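Local coordinates for protein glycerophosphodiester phosphodiesterase (Cytophaga hutchinsonii ATCC 33406, PDB 3CH0) that belongs to the glycerophosphoryl diester phosphodiesterase family, whose members are built on a TIM-barrel fold, at residues E71-T74 with N80-L83; Y183-Y188 with L210-A215; L193-E198 with K204-K209. All coordinates share one frame; numbering follows the deposited sequence.

Contact 1: E71-T74 with N80-L83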
loop_
_atom_site.group_PDB
_atom_site.type_symbol
_atom_site.label_atom_id
_atom_site.label_comp_id
_atom_site.label_asym_id
_atom_site.label_seq_id
_atom_site.Cartn_x
_atom_site.Cartn_y
_atom_site.Cartn_z
ATOM N N GLU A 71 1.229 10.898 25.531
ATOM C CA GLU A 71 2.211 9.839 25.768
ATOM C C GLU A 71 3.233 9.658 24.629
ATOM O O GLU A 71 2.837 9.588 23.483
ATOM C CB GLU A 71 1.484 8.477 25.947
ATOM C CG GLU A 71 0.414 8.420 27.005
ATOM C CD GLU A 71 -0.214 7.024 27.108
ATOM O OE1 GLU A 71 0.570 6.041 27.120
ATOM O OE2 GLU A 71 -1.464 6.967 27.188
ATOM N N ASP A 72 4.508 9.578 24.965
ATOM C CA ASP A 72 5.593 9.182 24.071
ATOM C C ASP A 72 5.256 7.784 23.514
ATOM O O ASP A 72 5.075 6.845 24.280
ATOM C CB ASP A 72 6.900 9.125 24.863
ATOM C CG ASP A 72 8.110 8.740 24.025
ATOM O OD1 ASP A 72 8.039 8.646 22.778
ATOM O OD2 ASP A 72 9.177 8.480 24.627
ATOM N N VAL A 73 5.196 7.664 22.187
ATOM C CA VAL A 73 4.920 6.380 21.519
ATOM C C VAL A 73 6.205 5.577 21.330
ATOM O O VAL A 73 7.140 6.003 20.653
ATOM C CB VAL A 73 4.192 6.542 20.170
ATOM C CG1 VAL A 73 3.768 5.085 19.686
ATOM C CG2 VAL A 73 2.990 7.432 20.271
ATOM N N THR A 74 6.283 4.439 22.022
ATOM C CA THR A 74 7.417 3.537 21.950
ATOM C C THR A 74 6.950 2.141 21.471
ATOM O O THR A 74 5.747 1.882 21.357
ATOM C CB THR A 74 8.034 3.324 23.360
ATOM O OG1 THR A 74 7.037 2.719 24.186
ATOM C CG2 THR A 74 8.465 4.703 23.949
ATOM N N ASN A 80 -1.123 -0.135 22.174
ATOM C CA ASN A 80 -2.222 0.456 22.947
ATOM C C ASN A 80 -3.085 1.452 22.180
ATOM O O ASN A 80 -4.234 1.706 22.554
ATOM C CB ASN A 80 -1.698 1.212 24.191
ATOM C CG ASN A 80 -0.890 0.355 25.120
ATOM O OD1 ASN A 80 -0.772 -0.862 24.955
ATOM N ND2 ASN A 80 -0.316 0.998 26.123
ATOM N N PHE A 81 -2.505 2.093 21.157
ATOM C CA PHE A 81 -3.136 3.213 20.439
ATOM C C PHE A 81 -3.785 2.642 19.189
ATOM O O PHE A 81 -3.344 2.845 18.057
ATOM C CB PHE A 81 -2.107 4.298 20.113
ATOM C CG PHE A 81 -1.314 4.725 21.313
ATOM C CD1 PHE A 81 -1.970 5.201 22.440
ATOM C CD2 PHE A 81 0.050 4.600 21.345
ATOM C CE1 PHE A 81 -1.253 5.568 23.584
ATOM C CE2 PHE A 81 0.776 4.969 22.516
ATOM C CZ PHE A 81 0.091 5.452 23.614
ATOM N N ASN A 82 -4.873 1.942 19.452
ATOM C CA ASN A 82 -5.559 1.128 18.419
ATOM C C ASN A 82 -6.582 1.934 17.670
ATOM O O ASN A 82 -7.579 2.399 18.228
ATOM C CB ASN A 82 -6.281 -0.003 19.151
ATOM C CG ASN A 82 -7.039 -0.955 18.218
ATOM O OD1 ASN A 82 -6.956 -0.855 16.988
ATOM N ND2 ASN A 82 -7.726 -1.937 18.817
ATOM N N LEU A 83 -6.332 2.158 16.380
ATOM C CA LEU A 83 -7.237 2.933 15.557
ATOM C C LEU A 83 -8.670 2.422 15.504
ATOM O O LEU A 83 -9.622 3.163 15.397
ATOM C CB LEU A 83 -6.700 3.114 14.114
ATOM C CG LEU A 83 -5.645 4.193 13.847
ATOM C CD1 LEU A 83 -4.309 3.846 14.458
ATOM C CD2 LEU A 83 -5.590 4.444 12.340
HETATM O O HOH W 1 -1.384 3.750 26.791
#
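The ring of Phe-81 has the carboxylate of Glu-71 at its edge, while CG2 of Val-73 comes up to it obliquely. Phe-81 is the central residue of an inverse gamma turn, tied weakly from Asn-82 N to Asn-80 O, and the turn carries its side chain back toward the short two-stranded hairpin 67-68/71-72. All this lies in the long excursion between the parallel barrel strands 39-46 and 132-137, about 22 Å from the centre of the chain to the centre of the contact. At the edge, Glu-71 CD lies in the plane of the ring and OE1 comes within 3.6 Å of Phe-81 CZ. The carboxylate does not lie flat with the ring: the two planes stand 73° apart, and Glu-71 OE2 lies beside Phe-81 CE1, 3.9 Å away. An anionic group set against the C-H rim of a phenyl is probably mildly favourable, because that rim carries a little positive charge.

What brings the carboxylate here is an extended side chain, with CG anti to the carbonyl carbon (chi1 -55°) and CD anti to CA (chi2 -179°). Val-73 meets the CD2/CE2 side of the ring, its side chain running past that of Phe-81 in the opposite direction. Both methyls meet Phe-81 CE2, CG2 at 4.0 Å and CG1 at 4.1 Å, and CG1 is as close to CD2.

Val-68 of the neighbouring hairpin strand packs on both Val-73 and Phe-81. The side-chain amide of Asn-77 bonds to Asp-72 O and Thr-74 N, which fixes the chain on either side of Val-73. On the exposed side a water joins the two segments: it donates to Glu-71 OE1 at 3.0 Å and accepts from Asn-80 ND2, also at 3.0 Å.

Contact 2: Y183-Y188 with L210-A215; sequences YMHSQY and LSFTPA. With EDO (1,2-ethanediol), chain F.
His-185 and Phe-212 make this contact between them, with their rings in a face-to-face stack. The centroids are 3.8 Å apart and the planes only 5° from parallel. The side chains enter from opposite directions and slide past each other, so each CB ends up over its partner's ring: His-185 CB sits 3.9 Å from the Phe-212 centroid, and Phe-212 CB is 3.4 Å from His-185 NE2, making a CH-pi contact with the imidazole face. Phe-212 reaches this position with CG wedged between its backbone N and carbonyl carbon (chi1 65°), whereas the histidine swings out from the helix with CG anti to N (chi1 179°).

Ser-211 OG lies in plane at the edge of the phenyl ring and is hydrogen-bonded to Glu-182, in helix 178-187, about one turn before His-185. Behind the loop a 1,2-ethanediol places O1 3.5 Å from Thr-213 OG1, a weak bond.

The stack thus pins the C-terminal part of helix 178-187 to the loop that follows helix 203-207 and leads into strand 216-219. Beneath it, Leu-193 of strand 192-197 touches Phe-212 and Met-184, while Leu-210 packs back on Val-178 and Leu-181.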
loop_
_atom_site.group_PDB
_atom_site.type_symbol
_atom_site.label_atom_id
_atom_site.label_comp_id
_atom_site.label_asym_id
_atom_site.label_seq_id
_atom_site.Cartn_x
_atom_site.Cartn_y
_atom_site.Cartn_z
ATOM N N TYR A 183 -12.736 -13.039 -0.788
ATOM C CA TYR A 183 -13.973 -12.260 -0.606
ATOM C C TYR A 183 -14.129 -11.255 -1.735
ATOM O O TYR A 183 -15.186 -11.105 -2.378
ATOM C CB TYR A 183 -13.972 -11.549 0.740
ATOM C CG TYR A 183 -15.233 -10.755 0.948
ATOM C CD1 TYR A 183 -16.364 -11.370 1.414
ATOM C CD2 TYR A 183 -15.298 -9.414 0.587
ATOM C CE1 TYR A 183 -17.547 -10.673 1.589
ATOM C CE2 TYR A 183 -16.476 -8.680 0.789
ATOM C CZ TYR A 183 -17.619 -9.323 1.276
ATOM O OH TYR A 183 -18.817 -8.658 1.468
HETATM N N MSE A 184 -13.065 -10.488 -1.983
HETATM C CA MSE A 184 -13.079 -9.524 -3.085
HETATM C C MSE A 184 -13.361 -10.154 -4.429
HETATM O O MSE A 184 -14.163 -9.646 -5.230
HETATM C CB MSE A 184 -11.735 -8.803 -3.207
HETATM C CG MSE A 184 -11.374 -7.882 -2.078
HETATM SE SE MSE A 184 -12.524 -6.316 -1.984
HETATM C CE MSE A 184 -12.149 -5.591 -3.715
ATOM N N HIS A 185 -12.723 -11.285 -4.702
ATOM C CA HIS A 185 -12.883 -11.945 -5.976
ATOM C C HIS A 185 -14.288 -12.427 -6.187
ATOM O O HIS A 185 -14.818 -12.317 -7.315
ATOM C CB HIS A 185 -11.932 -13.102 -6.035
ATOM C CG HIS A 185 -12.011 -13.881 -7.308
ATOM N ND1 HIS A 185 -11.627 -13.378 -8.528
ATOM C CD2 HIS A 185 -12.402 -15.166 -7.526
ATOM C CE1 HIS A 185 -11.811 -14.314 -9.458
ATOM N NE2 HIS A 185 -12.241 -15.415 -8.868
ATOM N N SER A 186 -14.928 -12.932 -5.136
ATOM C CA SER A 186 -16.294 -13.438 -5.319
ATOM C C SER A 186 -17.384 -12.367 -5.243
ATOM O O SER A 186 -18.435 -12.544 -5.888
ATOM C CB SER A 186 -16.602 -14.524 -4.324
ATOM O OG SER A 186 -16.718 -14.000 -3.029
ATOM N N GLN A 187 -17.176 -11.296 -4.452
ATOM C CA GLN A 187 -18.159 -10.248 -4.319
ATOM C C GLN A 187 -18.006 -9.077 -5.295
ATOM O O GLN A 187 -19.002 -8.454 -5.741
ATOM C CB GLN A 187 -18.181 -9.721 -2.887
ATOM C CG GLN A 187 -18.474 -10.792 -1.852
ATOM C CD GLN A 187 -19.689 -11.666 -2.223
ATOM O OE1 GLN A 187 -20.804 -11.156 -2.426
ATOM N NE2 GLN A 187 -19.457 -12.965 -2.390
ATOM N N TYR A 188 -16.753 -8.763 -5.623
ATOM C CA TYR A 188 -16.422 -7.593 -6.436
ATOM C C TYR A 188 -15.423 -7.944 -7.519
ATOM O O TYR A 188 -14.320 -7.415 -7.565
ATOM C CB TYR A 188 -15.874 -6.459 -5.537
ATOM C CG TYR A 188 -16.779 -6.125 -4.401
ATOM C CD1 TYR A 188 -18.051 -5.567 -4.622
ATOM C CD2 TYR A 188 -16.393 -6.376 -3.114
ATOM C CE1 TYR A 188 -18.901 -5.267 -3.575
ATOM C CE2 TYR A 188 -17.205 -6.111 -2.046
ATOM C CZ TYR A 188 -18.498 -5.518 -2.266
ATOM O OH TYR A 188 -19.301 -5.288 -1.173
ATOM N N LEU A 210 -4.723 -19.753 -3.163
ATOM C CA LEU A 210 -5.901 -19.035 -3.682
ATOM C C LEU A 210 -6.660 -19.944 -4.629
ATOM O O LEU A 210 -6.064 -20.821 -5.247
ATOM C CB LEU A 210 -5.497 -17.773 -4.468
ATOM C CG LEU A 210 -4.905 -16.617 -3.645
ATOM C CD1 LEU A 210 -4.382 -15.543 -4.598
ATOM C CD2 LEU A 210 -5.896 -16.062 -2.684
ATOM N N SER A 211 -7.958 -19.714 -4.754
ATOM C CA SER A 211 -8.810 -20.476 -5.662
ATOM C C SER A 211 -8.869 -19.935 -7.097
ATOM O O SER A 211 -9.566 -20.489 -7.959
ATOM C CB SER A 211 -10.240 -20.505 -5.088
ATOM O OG SER A 211 -10.877 -19.235 -5.279
ATOM N N PHE A 212 -8.121 -18.878 -7.378
ATOM C CA PHE A 212 -8.167 -18.179 -8.642
ATOM C C PHE A 212 -6.806 -17.540 -8.843
ATOM O O PHE A 212 -5.974 -17.440 -7.917
ATOM C CB PHE A 212 -9.249 -17.090 -8.599
ATOM C CG PHE A 212 -8.947 -16.008 -7.617
ATOM C CD1 PHE A 212 -9.201 -16.175 -6.288
ATOM C CD2 PHE A 212 -8.403 -14.797 -8.062
ATOM C CE1 PHE A 212 -8.860 -15.168 -5.368
ATOM C CE2 PHE A 212 -8.096 -13.779 -7.149
ATOM C CZ PHE A 212 -8.335 -13.982 -5.816
ATOM N N THR A 213 -6.598 -17.072 -10.053
ATOM C CA THR A 213 -5.342 -16.416 -10.435
ATOM C C THR A 213 -5.598 -14.908 -10.358
ATOM O O THR A 213 -6.405 -14.371 -11.108
ATOM C CB THR A 213 -4.919 -16.795 -11.865
ATOM O OG1 THR A 213 -4.762 -18.213 -11.915
ATOM C CG2 THR A 213 -3.604 -16.123 -12.233
ATOM N N PRO A 214 -4.873 -14.205 -9.468
ATOM C CA PRO A 214 -5.056 -12.764 -9.342
ATOM C C PRO A 214 -4.407 -12.015 -10.507
ATOM O O PRO A 214 -3.618 -12.572 -11.278
ATOM C CB PRO A 214 -4.305 -12.442 -8.030
ATOM C CG PRO A 214 -3.211 -13.458 -7.995
ATOM C CD PRO A 214 -3.838 -14.724 -8.592
ATOM N N ALA A 215 -4.725 -10.735 -10.615
ATOM C CA ALA A 215 -4.106 -9.911 -11.631
ATOM C C ALA A 215 -2.575 -9.711 -11.493
ATOM O O ALA A 215 -1.840 -9.648 -12.504
ATOM C CB ALA A 215 -4.778 -8.540 -11.715
HETATM C C1 EDO F . -5.969 -21.804 -9.557
HETATM O O1 EDO F . -6.524 -20.711 -10.306
HETATM C C2 EDO F . -5.653 -21.341 -8.140
HETATM O O2 EDO F . -4.943 -22.312 -7.353
#

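Contact 3: L193-E198 with K204-K209. With EDO (1,2-ethanediol), chain R; EDO (1,2-ethanediol), chain D; EDO (1,2-ethanediol), chain F.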
loop_
_atom_site.group_PDB
_atom_site.type_symbol
_atom_site.label_atom_id
_atom_site.label_comp_id
_atom_site.label_asym_id
_atom_site.label_seq_id
_atom_site.Cartn_x
_atom_site.Cartn_y
_atom_site.Cartn_z
ATOM N N LEU A 193 -7.007 -7.630 -8.363
ATOM C CA LEU A 193 -6.381 -7.994 -7.104
ATOM C C LEU A 193 -4.900 -8.230 -7.284
ATOM O O LEU A 193 -4.443 -8.802 -8.284
ATOM C CB LEU A 193 -7.064 -9.221 -6.531
ATOM C CG LEU A 193 -8.558 -9.119 -6.292
ATOM C CD1 LEU A 193 -9.082 -10.442 -5.702
ATOM C CD2 LEU A 193 -8.902 -7.945 -5.359
ATOM N N SER A 194 -4.149 -7.854 -6.242
ATOM C CA SER A 194 -2.782 -8.178 -6.112
ATOM C C SER A 194 -2.509 -9.027 -4.861
ATOM O O SER A 194 -2.910 -8.684 -3.725
ATOM C CB SER A 194 -1.966 -6.882 -6.005
ATOM O OG SER A 194 -0.579 -7.197 -5.709
ATOM N N TYR A 195 -1.805 -10.152 -5.083
ATOM C CA TYR A 195 -1.480 -11.068 -4.053
ATOM C C TYR A 195 -0.063 -10.815 -3.519
ATOM O O TYR A 195 0.941 -10.991 -4.205
ATOM C CB TYR A 195 -1.533 -12.473 -4.697
ATOM C CG TYR A 195 -1.186 -13.654 -3.860
ATOM C CD1 TYR A 195 -1.482 -13.697 -2.499
ATOM C CD2 TYR A 195 -0.732 -14.813 -4.477
ATOM C CE1 TYR A 195 -1.222 -14.850 -1.741
ATOM C CE2 TYR A 195 -0.476 -15.949 -3.763
ATOM C CZ TYR A 195 -0.734 -15.984 -2.414
ATOM O OH TYR A 195 -0.517 -17.117 -1.624
ATOM N N LEU A 196 -0.038 -10.312 -2.292
ATOM C CA LEU A 196 1.181 -10.034 -1.579
ATOM C C LEU A 196 1.703 -11.305 -0.937
ATOM O O LEU A 196 0.970 -12.027 -0.261
ATOM C CB LEU A 196 0.980 -8.978 -0.500
ATOM C CG LEU A 196 0.703 -7.574 -0.988
ATOM C CD1 LEU A 196 0.164 -6.632 0.107
ATOM C CD2 LEU A 196 2.015 -7.024 -1.572
ATOM N N VAL A 197 2.997 -11.556 -1.166
ATOM C CA VAL A 197 3.679 -12.761 -0.703
ATOM C C VAL A 197 4.995 -12.395 -0.054
ATOM O O VAL A 197 5.805 -11.680 -0.611
ATOM C CB VAL A 197 3.918 -13.767 -1.859
ATOM C CG1 VAL A 197 4.830 -14.942 -1.336
ATOM C CG2 VAL A 197 2.554 -14.187 -2.397
ATOM N N GLU A 198 5.200 -12.921 1.145
ATOM C CA GLU A 198 6.502 -12.724 1.841
ATOM C C GLU A 198 7.134 -14.001 2.423
ATOM O O GLU A 198 8.138 -13.892 3.103
ATOM C CB GLU A 198 6.386 -11.643 2.921
ATOM C CG GLU A 198 5.552 -11.980 4.069
ATOM C CD GLU A 198 5.527 -10.868 5.108
ATOM O OE1 GLU A 198 6.344 -9.913 5.008
ATOM O OE2 GLU A 198 4.677 -10.983 6.013
ATOM N N LYS A 204 4.224 -22.210 -7.374
ATOM C CA LYS A 204 3.076 -23.110 -7.413
ATOM C C LYS A 204 2.428 -23.241 -6.046
ATOM O O LYS A 204 1.216 -23.177 -5.936
ATOM C CB LYS A 204 3.534 -24.487 -7.891
ATOM C CG LYS A 204 2.441 -25.532 -7.911
ATOM C CD LYS A 204 2.929 -26.854 -8.591
ATOM C CE LYS A 204 1.875 -27.996 -8.452
ATOM N N LYS A 205 3.231 -23.419 -5.000
ATOM C CA LYS A 205 2.679 -23.566 -3.649
ATOM C C LYS A 205 2.065 -22.246 -3.087
ATOM O O LYS A 205 1.168 -22.288 -2.234
ATOM C CB LYS A 205 3.703 -24.133 -2.658
ATOM C CG LYS A 205 4.078 -25.608 -2.859
ATOM C CD LYS A 205 2.966 -26.566 -2.458
ATOM C CE LYS A 205 3.459 -28.026 -2.477
ATOM N NZ LYS A 205 4.729 -28.214 -1.696
ATOM N N GLN A 206 2.567 -21.099 -3.536
ATOM C CA GLN A 206 1.958 -19.828 -3.147
ATOM C C GLN A 206 0.606 -19.687 -3.870
ATOM O O GLN A 206 -0.359 -19.284 -3.267
ATOM C CB GLN A 206 2.864 -18.621 -3.473
ATOM C CG GLN A 206 4.202 -18.616 -2.700
ATOM C CD GLN A 206 4.071 -18.505 -1.184
ATOM O OE1 GLN A 206 2.977 -18.501 -0.624
ATOM N NE2 GLN A 206 5.188 -18.310 -0.521
ATOM N N LEU A 207 0.570 -19.996 -5.162
ATOM C CA LEU A 207 -0.635 -19.798 -5.914
ATOM C C LEU A 207 -1.728 -20.782 -5.522
ATOM O O LEU A 207 -2.914 -20.442 -5.628
ATOM C CB LEU A 207 -0.354 -19.869 -7.413
ATOM C CG LEU A 207 0.512 -18.761 -8.021
ATOM C CD1 LEU A 207 0.866 -18.978 -9.486
ATOM C CD2 LEU A 207 -0.126 -17.379 -7.817
ATOM N N GLU A 208 -1.344 -21.954 -5.016
ATOM C CA GLU A 208 -2.333 -22.929 -4.559
ATOM C C GLU A 208 -3.096 -22.488 -3.313
ATOM O O GLU A 208 -4.142 -23.073 -2.973
ATOM C CB GLU A 208 -1.683 -24.311 -4.339
ATOM C CG GLU A 208 -1.382 -24.986 -5.643
ATOM C CD GLU A 208 -0.545 -26.252 -5.527
ATOM O OE1 GLU A 208 -0.125 -26.610 -4.404
ATOM O OE2 GLU A 208 -0.334 -26.854 -6.605
ATOM N N LYS A 209 -2.622 -21.423 -2.660
ATOM C CA LYS A 209 -3.293 -20.850 -1.493
ATOM C C LYS A 209 -4.540 -20.020 -1.878
ATOM O O LYS A 209 -5.335 -19.688 -0.987
ATOM C CB LYS A 209 -2.319 -19.991 -0.682
ATOM C CG LYS A 209 -1.138 -20.822 -0.192
ATOM C CD LYS A 209 -0.082 -19.982 0.495
ATOM C CE LYS A 209 1.127 -20.846 0.866
ATOM N NZ LYS A 209 2.180 -19.961 1.466
HETATM C C1 EDO R . -7.759 -22.347 -2.259
HETATM O O1 EDO R . -8.590 -23.244 -3.001
HETATM C C2 EDO R . -7.472 -22.872 -0.857
HETATM O O2 EDO R . -6.195 -23.520 -0.818
HETATM C C1 EDO D . 11.185 -13.020 2.284
HETATM O O1 EDO D . 10.817 -14.241 2.947
HETATM C C2 EDO D . 11.982 -12.147 3.229
HETATM O O2 EDO D . 12.615 -11.042 2.616
HETATM C C1 EDO F . -5.969 -21.804 -9.557
HETATM O O1 EDO F . -6.524 -20.711 -10.306
HETATM C C2 EDO F . -5.653 -21.341 -8.140
HETATM O O2 EDO F . -4.943 -22.312 -7.353
#
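Tyr-195 points its ring edge-on at helix 203-207, and its hydroxyl donates to the backbone carbonyl of Gln-206 (Tyr-195 OH to Gln-206 O, 2.7 Å). The hydroxyl approaches at 128° to the C=O bond, 35° out of the carbonyl plane. From the opposite face of that plane Lys-209 N also donates, at 3.2 Å from Gln-206 O, so two donors hold this one acceptor.

Lys-209 crosses the tyrosine at about a right angle. Its extended aliphatic chain passes the phenol oxygen, with Lys-209 CB 3.5 Å from Tyr-195 OH, and runs on until NZ bonds Gln-206 OE1 at 2.7 Å. A bend about CB-CG of the glutamine (chi2 -63°) turns the amide toward Val-197 and Lys-209. The other end of the amide, NE2, is bonded to Thr-199 OG1, which fixes the flip of the group.

Val-197 uses its two methyls differently: CG1 touches Gln-206 NE2 at 3.5 Å, while CG2 rests on its own strand neighbour, over the centre of the Tyr-195 ring. Leu-207 CD2 comes to the edge of that ring, 4.3 Å from Tyr-195 CD2.

The contact lies within the beta-alpha-beta unit of strand 192-197, helix 203-207 and strand 216-219, where the short helix packs on the first strand. Tyr-195 also lies against Val-178 and Leu-181 of helix 178-187, its backbone pairs with Val-216 and Ser-218, and Gln-206 touches Tyr-217 of strand 216-219.

How the contacts relate
Starting from the N terminus, contact 1 comes first: it joins the hairpin strand 71-72 and the residues after it to 80-83, closing a loop of five residues. It is complete long before the others begin and stays apart, its nearest atoms about 17 Å from contact 3 and about 19 Å from contact 2. Contact 2 then opens on helix 178-187 and closes only at 210-215. Contact 3 is nested wholly inside that loop, joining strand 192-197 to helix 203-207 across five residues. Contacts 2 and 3 also touch, as Leu-193 O packs against Pro-214 and Ala-215. Together they tie helix 178-187, strand 192-197, helix 203-207 and the loop leading to strand 216-219, and one 1,2-ethanediol borders both.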